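Local coordinates for E3 ubiquitin-protein ligase RNF31 (Mus musculus, PDB 5Y3T), which probably serves, as the HOIP subunit of an E3 ubiquitin ligase complex, to transfer ubiquitin to substrates, this fragment carrying its paired UBA domains, at residues R98-F110 and L120-L134. Residues are numbered along the deposited sequence; the frame is centred on the assembly and turned at random.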
loop_
_atom_site.group_PDB
_atom_site.type_symbol
_atom_site.label_atom_id
_atom_site.label_comp_id
_atom_site.label_asym_id
_atom_site.label_seq_id
_atom_site.Cartn_x
_atom_site.Cartn_y
_atom_site.Cartn_z
ATOM N N ARG B 98 6.874 0.590 9.869
ATOM C CA ARG B 98 7.384 -0.469 10.715
ATOM C C ARG B 98 6.541 -0.685 11.969
ATOM O O ARG B 98 6.336 -1.819 12.355
ATOM C CB ARG B 98 8.803 -0.152 11.131
ATOM C CG ARG B 98 9.416 -1.211 12.030
ATOM C CD ARG B 98 9.938 -2.437 11.261
ATOM N NE ARG B 98 11.033 -2.810 12.107
ATOM C CZ ARG B 98 12.326 -2.831 11.822
ATOM N NH1 ARG B 98 12.829 -2.726 10.596
ATOM N NH2 ARG B 98 13.126 -3.090 12.821
ATOM N N ARG B 99 6.120 0.402 12.626
ATOM C CA ARG B 99 5.133 0.347 13.714
ATOM C C ARG B 99 3.871 -0.416 13.340
ATOM O O ARG B 99 3.394 -1.246 14.115
ATOM C CB ARG B 99 4.735 1.748 14.208
ATOM C CG ARG B 99 4.087 1.723 15.581
ATOM C CD ARG B 99 3.554 3.079 16.018
ATOM N NE ARG B 99 4.652 3.970 16.350
ATOM C CZ ARG B 99 4.853 5.205 15.877
ATOM N NH1 ARG B 99 4.017 5.803 15.013
ATOM N NH2 ARG B 99 5.927 5.864 16.281
ATOM N N ARG B 100 3.339 -0.139 12.161
ATOM C CA ARG B 100 2.110 -0.759 11.706
ATOM C C ARG B 100 2.316 -2.259 11.503
ATOM O O ARG B 100 1.411 -3.094 11.760
ATOM C CB ARG B 100 1.652 -0.058 10.412
ATOM C CG ARG B 100 0.373 -0.591 9.788
ATOM C CD ARG B 100 -0.076 0.159 8.543
ATOM N NE ARG B 100 0.977 0.400 7.557
ATOM C CZ ARG B 100 1.482 -0.511 6.707
ATOM N NH1 ARG B 100 1.076 -1.797 6.708
ATOM N NH2 ARG B 100 2.433 -0.131 5.853
ATOM N N LYS B 101 3.503 -2.615 11.023
ATOM C CA LYS B 101 3.782 -4.006 10.734
ATOM C C LYS B 101 4.033 -4.809 12.013
ATOM O O LYS B 101 3.643 -5.942 12.088
ATOM C CB LYS B 101 4.915 -4.125 9.740
ATOM C CG LYS B 101 4.505 -3.633 8.376
ATOM C CD LYS B 101 5.674 -3.546 7.429
ATOM C CE LYS B 101 5.391 -2.681 6.200
ATOM N NZ LYS B 101 6.688 -2.365 5.551
ATOM N N VAL B 102 4.634 -4.200 13.018
ATOM C CA VAL B 102 4.837 -4.839 14.307
ATOM C C VAL B 102 3.512 -5.066 15.023
ATOM O O VAL B 102 3.309 -6.108 15.659
ATOM C CB VAL B 102 5.845 -4.029 15.171
ATOM C CG1 VAL B 102 5.740 -4.348 16.676
ATOM C CG2 VAL B 102 7.264 -4.251 14.623
ATOM N N HIS B 103 2.614 -4.097 14.905
ATOM C CA HIS B 103 1.258 -4.238 15.426
ATOM C C HIS B 103 0.538 -5.401 14.730
ATOM O O HIS B 103 -0.101 -6.175 15.398
ATOM C CB HIS B 103 0.496 -2.931 15.293
ATOM C CG HIS B 103 -0.939 -3.030 15.685
ATOM N ND1 HIS B 103 -1.381 -2.736 16.956
ATOM C CD2 HIS B 103 -2.038 -3.380 14.971
ATOM C CE1 HIS B 103 -2.689 -2.907 17.014
ATOM N NE2 HIS B 103 -3.112 -3.291 15.822
ATOM N N GLU B 104 0.680 -5.566 13.420
ATOM C CA GLU B 104 0.065 -6.728 12.781
ATOM C C GLU B 104 0.690 -8.065 13.215
ATOM O O GLU B 104 -0.023 -9.022 13.564
ATOM C CB GLU B 104 0.102 -6.651 11.265
ATOM C CG GLU B 104 -1.145 -7.311 10.666
ATOM C CD GLU B 104 -1.044 -7.639 9.188
ATOM O OE1 GLU B 104 -0.151 -7.098 8.486
ATOM O OE2 GLU B 104 -1.879 -8.454 8.727
ATOM N N LEU B 105 2.017 -8.153 13.171
ATOM C CA LEU B 105 2.662 -9.401 13.517
ATOM C C LEU B 105 2.315 -9.813 14.944
ATOM O O LEU B 105 2.153 -10.997 15.215
ATOM C CB LEU B 105 4.159 -9.336 13.278
ATOM C CG LEU B 105 4.485 -9.351 11.777
ATOM C CD1 LEU B 105 5.955 -9.078 11.562
ATOM C CD2 LEU B 105 4.115 -10.667 11.106
ATOM N N GLN B 106 2.165 -8.830 15.824
ATOM C CA GLN B 106 1.731 -9.040 17.201
ATOM C C GLN B 106 0.352 -9.672 17.313
ATOM O O GLN B 106 0.144 -10.590 18.085
ATOM C CB GLN B 106 1.691 -7.695 17.912
ATOM C CG GLN B 106 1.114 -7.725 19.321
ATOM C CD GLN B 106 2.110 -7.198 20.307
ATOM O OE1 GLN B 106 2.079 -6.016 20.669
ATOM N NE2 GLN B 106 3.063 -8.052 20.690
ATOM N N SER B 107 -0.583 -9.159 16.548
ATOM C CA SER B 107 -1.941 -9.672 16.557
ATOM C C SER B 107 -2.008 -11.075 15.926
ATOM O O SER B 107 -2.885 -11.858 16.241
ATOM C CB SER B 107 -2.896 -8.677 15.858
ATOM O OG SER B 107 -2.856 -8.813 14.440
ATOM N N LEU B 108 -1.058 -11.389 15.057
ATOM C CA LEU B 108 -0.961 -12.704 14.432
ATOM C C LEU B 108 -0.143 -13.711 15.225
ATOM O O LEU B 108 0.200 -14.747 14.667
ATOM C CB LEU B 108 -0.371 -12.564 13.012
ATOM C CG LEU B 108 -1.386 -12.368 11.882
ATOM C CD1 LEU B 108 -2.576 -11.472 12.253
ATOM C CD2 LEU B 108 -0.662 -11.859 10.643
ATOM N N GLY B 109 0.154 -13.431 16.501
ATOM C CA GLY B 109 1.033 -14.291 17.313
ATOM C C GLY B 109 2.484 -13.839 17.589
ATOM O O GLY B 109 3.106 -14.317 18.513
ATOM N N PHE B 110 3.038 -12.919 16.820
ATOM C CA PHE B 110 4.487 -12.670 16.840
ATOM C C PHE B 110 4.853 -11.256 17.217
ATOM O O PHE B 110 4.894 -10.383 16.367
ATOM C CB PHE B 110 5.031 -13.038 15.476
ATOM C CG PHE B 110 4.771 -14.442 15.159
ATOM C CD1 PHE B 110 5.553 -15.439 15.751
ATOM C CD2 PHE B 110 3.688 -14.802 14.393
ATOM C CE1 PHE B 110 5.296 -16.786 15.505
ATOM C CE2 PHE B 110 3.423 -16.144 14.135
ATOM C CZ PHE B 110 4.217 -17.136 14.709
ATOM N N LEU B 120 11.580 -8.450 10.550
ATOM C CA LEU B 120 11.228 -7.332 9.706
ATOM C C LEU B 120 12.479 -6.683 9.119
ATOM O O LEU B 120 12.530 -6.409 7.924
ATOM C CB LEU B 120 10.334 -6.310 10.448
ATOM C CG LEU B 120 8.871 -6.745 10.520
ATOM C CD1 LEU B 120 8.070 -5.853 11.432
ATOM C CD2 LEU B 120 8.226 -6.823 9.136
ATOM N N PHE B 121 13.480 -6.446 9.949
ATOM C CA PHE B 121 14.788 -5.945 9.465
ATOM C C PHE B 121 15.402 -6.910 8.455
ATOM O O PHE B 121 15.809 -6.500 7.340
ATOM C CB PHE B 121 15.775 -5.686 10.639
ATOM C CG PHE B 121 17.150 -5.272 10.195
ATOM C CD1 PHE B 121 17.387 -3.994 9.715
ATOM C CD2 PHE B 121 18.207 -6.181 10.206
ATOM C CE1 PHE B 121 18.659 -3.623 9.276
ATOM C CE2 PHE B 121 19.472 -5.818 9.755
ATOM C CZ PHE B 121 19.703 -4.540 9.304
ATOM N N GLN B 122 15.457 -8.187 8.833
ATOM C CA GLN B 122 16.034 -9.241 7.973
ATOM C C GLN B 122 15.428 -9.271 6.570
ATOM O O GLN B 122 16.149 -9.525 5.609
ATOM C CB GLN B 122 15.943 -10.635 8.651
ATOM C CG GLN B 122 17.046 -11.627 8.303
ATOM C CD GLN B 122 18.447 -11.110 8.679
ATOM O OE1 GLN B 122 18.676 -10.632 9.796
ATOM N NE2 GLN B 122 19.375 -11.183 7.735
ATOM N N HIS B 123 14.131 -8.969 6.433
ATOM C CA HIS B 123 13.442 -9.071 5.123
ATOM C C HIS B 123 13.020 -7.779 4.442
ATOM O O HIS B 123 12.061 -7.772 3.663
ATOM C CB HIS B 123 12.233 -9.959 5.318
ATOM C CG HIS B 123 12.614 -11.363 5.536
ATOM N ND1 HIS B 123 12.843 -11.868 6.791
ATOM C CD2 HIS B 123 12.934 -12.339 4.659
ATOM C CE1 HIS B 123 13.234 -13.122 6.683
ATOM N NE2 HIS B 123 13.314 -13.426 5.402
ATOM N N GLY B 124 13.727 -6.687 4.737
ATOM C CA GLY B 124 13.435 -5.362 4.164
ATOM C C GLY B 124 12.044 -4.790 4.425
ATOM O O GLY B 124 11.532 -4.032 3.623
ATOM N N GLY B 125 11.445 -5.137 5.553
ATOM C CA GLY B 125 10.107 -4.664 5.928
ATOM C C GLY B 125 8.978 -5.493 5.333
ATOM O O GLY B 125 7.835 -5.106 5.411
ATOM N N ASP B 126 9.285 -6.638 4.744
ATOM C CA ASP B 126 8.283 -7.444 4.049
ATOM C C ASP B 126 7.542 -8.320 5.065
ATOM O O ASP B 126 8.060 -9.359 5.514
ATOM C CB ASP B 126 9.003 -8.302 3.004
ATOM C CG ASP B 126 8.071 -8.937 1.998
ATOM O OD1 ASP B 126 6.959 -9.370 2.350
ATOM O OD2 ASP B 126 8.495 -9.045 0.834
ATOM N N VAL B 127 6.322 -7.908 5.409
ATOM C CA VAL B 127 5.505 -8.611 6.394
ATOM C C VAL B 127 5.270 -10.068 6.000
ATOM O O VAL B 127 5.358 -10.959 6.847
ATOM C CB VAL B 127 4.121 -7.941 6.590
ATOM C CG1 VAL B 127 3.215 -8.783 7.502
ATOM C CG2 VAL B 127 4.297 -6.598 7.194
ATOM N N ALA B 128 4.960 -10.292 4.723
ATOM C CA ALA B 128 4.648 -11.626 4.226
ATOM C C ALA B 128 5.831 -12.546 4.482
ATOM O O ALA B 128 5.675 -13.592 5.109
ATOM C CB ALA B 128 4.323 -11.582 2.759
ATOM N N ARG B 129 7.025 -12.116 4.079
ATOM C CA ARG B 129 8.252 -12.918 4.288
ATOM C C ARG B 129 8.684 -13.045 5.722
ATOM O O ARG B 129 9.207 -14.093 6.087
ATOM C CB ARG B 129 9.409 -12.411 3.459
ATOM C CG ARG B 129 9.251 -12.843 2.025
ATOM C CD ARG B 129 10.309 -12.261 1.136
ATOM N NE ARG B 129 9.974 -12.522 -0.257
ATOM C CZ ARG B 129 10.723 -12.168 -1.295
ATOM N NH1 ARG B 129 11.881 -11.528 -1.110
ATOM N NH2 ARG B 129 10.309 -12.465 -2.527
ATOM N N ALA B 130 8.470 -12.025 6.545
ATOM C CA ALA B 130 8.737 -12.185 7.998
ATOM C C ALA B 130 7.824 -13.255 8.649
ATOM O O ALA B 130 8.289 -14.124 9.374
ATOM C CB ALA B 130 8.608 -10.854 8.716
ATOM N N LEU B 131 6.527 -13.209 8.361
ATOM C CA LEU B 131 5.555 -14.196 8.883
ATOM C C LEU B 131 5.910 -15.658 8.553
ATOM O O LEU B 131 5.841 -16.539 9.424
ATOM C CB LEU B 131 4.188 -13.892 8.290
ATOM C CG LEU B 131 2.994 -14.597 8.888
ATOM C CD1 LEU B 131 2.840 -14.281 10.365
ATOM C CD2 LEU B 131 1.784 -14.145 8.094
ATOM N N THR B 132 6.283 -15.884 7.288
ATOM C CA THR B 132 6.841 -17.150 6.811
ATOM C C THR B 132 7.952 -17.585 7.761
ATOM O O THR B 132 7.794 -18.611 8.420
ATOM C CB THR B 132 7.361 -17.066 5.352
ATOM O OG1 THR B 132 6.300 -16.685 4.476
ATOM C CG2 THR B 132 7.876 -18.417 4.852
ATOM N N GLU B 133 9.006 -16.765 7.899
ATOM C CA GLU B 133 10.214 -17.145 8.674
ATOM C C GLU B 133 9.917 -17.441 10.160
ATOM O O GLU B 133 10.373 -18.417 10.703
ATOM C CB GLU B 133 11.340 -16.077 8.535
ATOM C CG GLU B 133 12.776 -16.646 8.638
ATOM C CD GLU B 133 13.839 -15.607 9.026
ATOM O OE1 GLU B 133 14.858 -15.466 8.297
ATOM O OE2 GLU B 133 13.668 -14.911 10.060
ATOM N N LEU B 134 9.104 -16.607 10.783
ATOM C CA LEU B 134 8.673 -16.758 12.178
ATOM C C LEU B 134 7.866 -18.014 12.503
ATOM O O LEU B 134 7.792 -18.424 13.664
ATOM C CB LEU B 134 7.814 -15.539 12.575
ATOM C CG LEU B 134 8.573 -14.232 12.849
ATOM C CD1 LEU B 134 7.685 -13.005 12.706
ATOM C CD2 LEU B 134 9.195 -14.257 14.236
#
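Leu105 and Leu120 meet tip to tip, with Leu105 CD1 3.9 Å from Leu120 CD1, at the centre of a three-helix bundle of the UBA type within the HOIP UBA domain pair. The principle it illustrates is knobs-into-holes packing: Leu105 sits among Leu120, Val127, Ala130 and Leu131, while Leu120 in turn fills a hole made by Arg98, Lys101, Val102 and Leu105. Helices 98-107 and 127-134 cross at -36°. The first torsion of Leu105 (chi1 -72°) sets CG beside the backbone N, anti to the carbonyl carbon. Of its two methyls, CD1 meets Leu120 and CD2 lies 3.9 Å from Leu131 CD1. Beyond the Schellman motif that ends helix 87-107, with Gly109 as its C-prime residue, Phe110 closes this core; Leu134 CB lies over one face of its ring in a CH-pi contact, 4.1 Å from the centroid.

Toward the other end, the aliphatic part of Arg98 slides past Leu120, and Leu120 CB and Phe121 N lie over one face of its guanidinium. From beyond this pair of segments, Ala70 O accepts a hydrogen bond from Arg98 NH2, and Glu75 forms a salt bridge with NH1. Lys101 runs its extended chain past Val127 to the loop at Gly125, where its ammonium hydrogen-bonds to Gly125 O. Replacing Lys101 with an alanine would probably leave Gly125 O without this donor and open a gap beside Val127. The ammonium also lies near that of Lys78, probably at some electrostatic cost. Lys101 NZ stands 3.0 Å from Gly125 O, tilted 21° from the carbonyl plane.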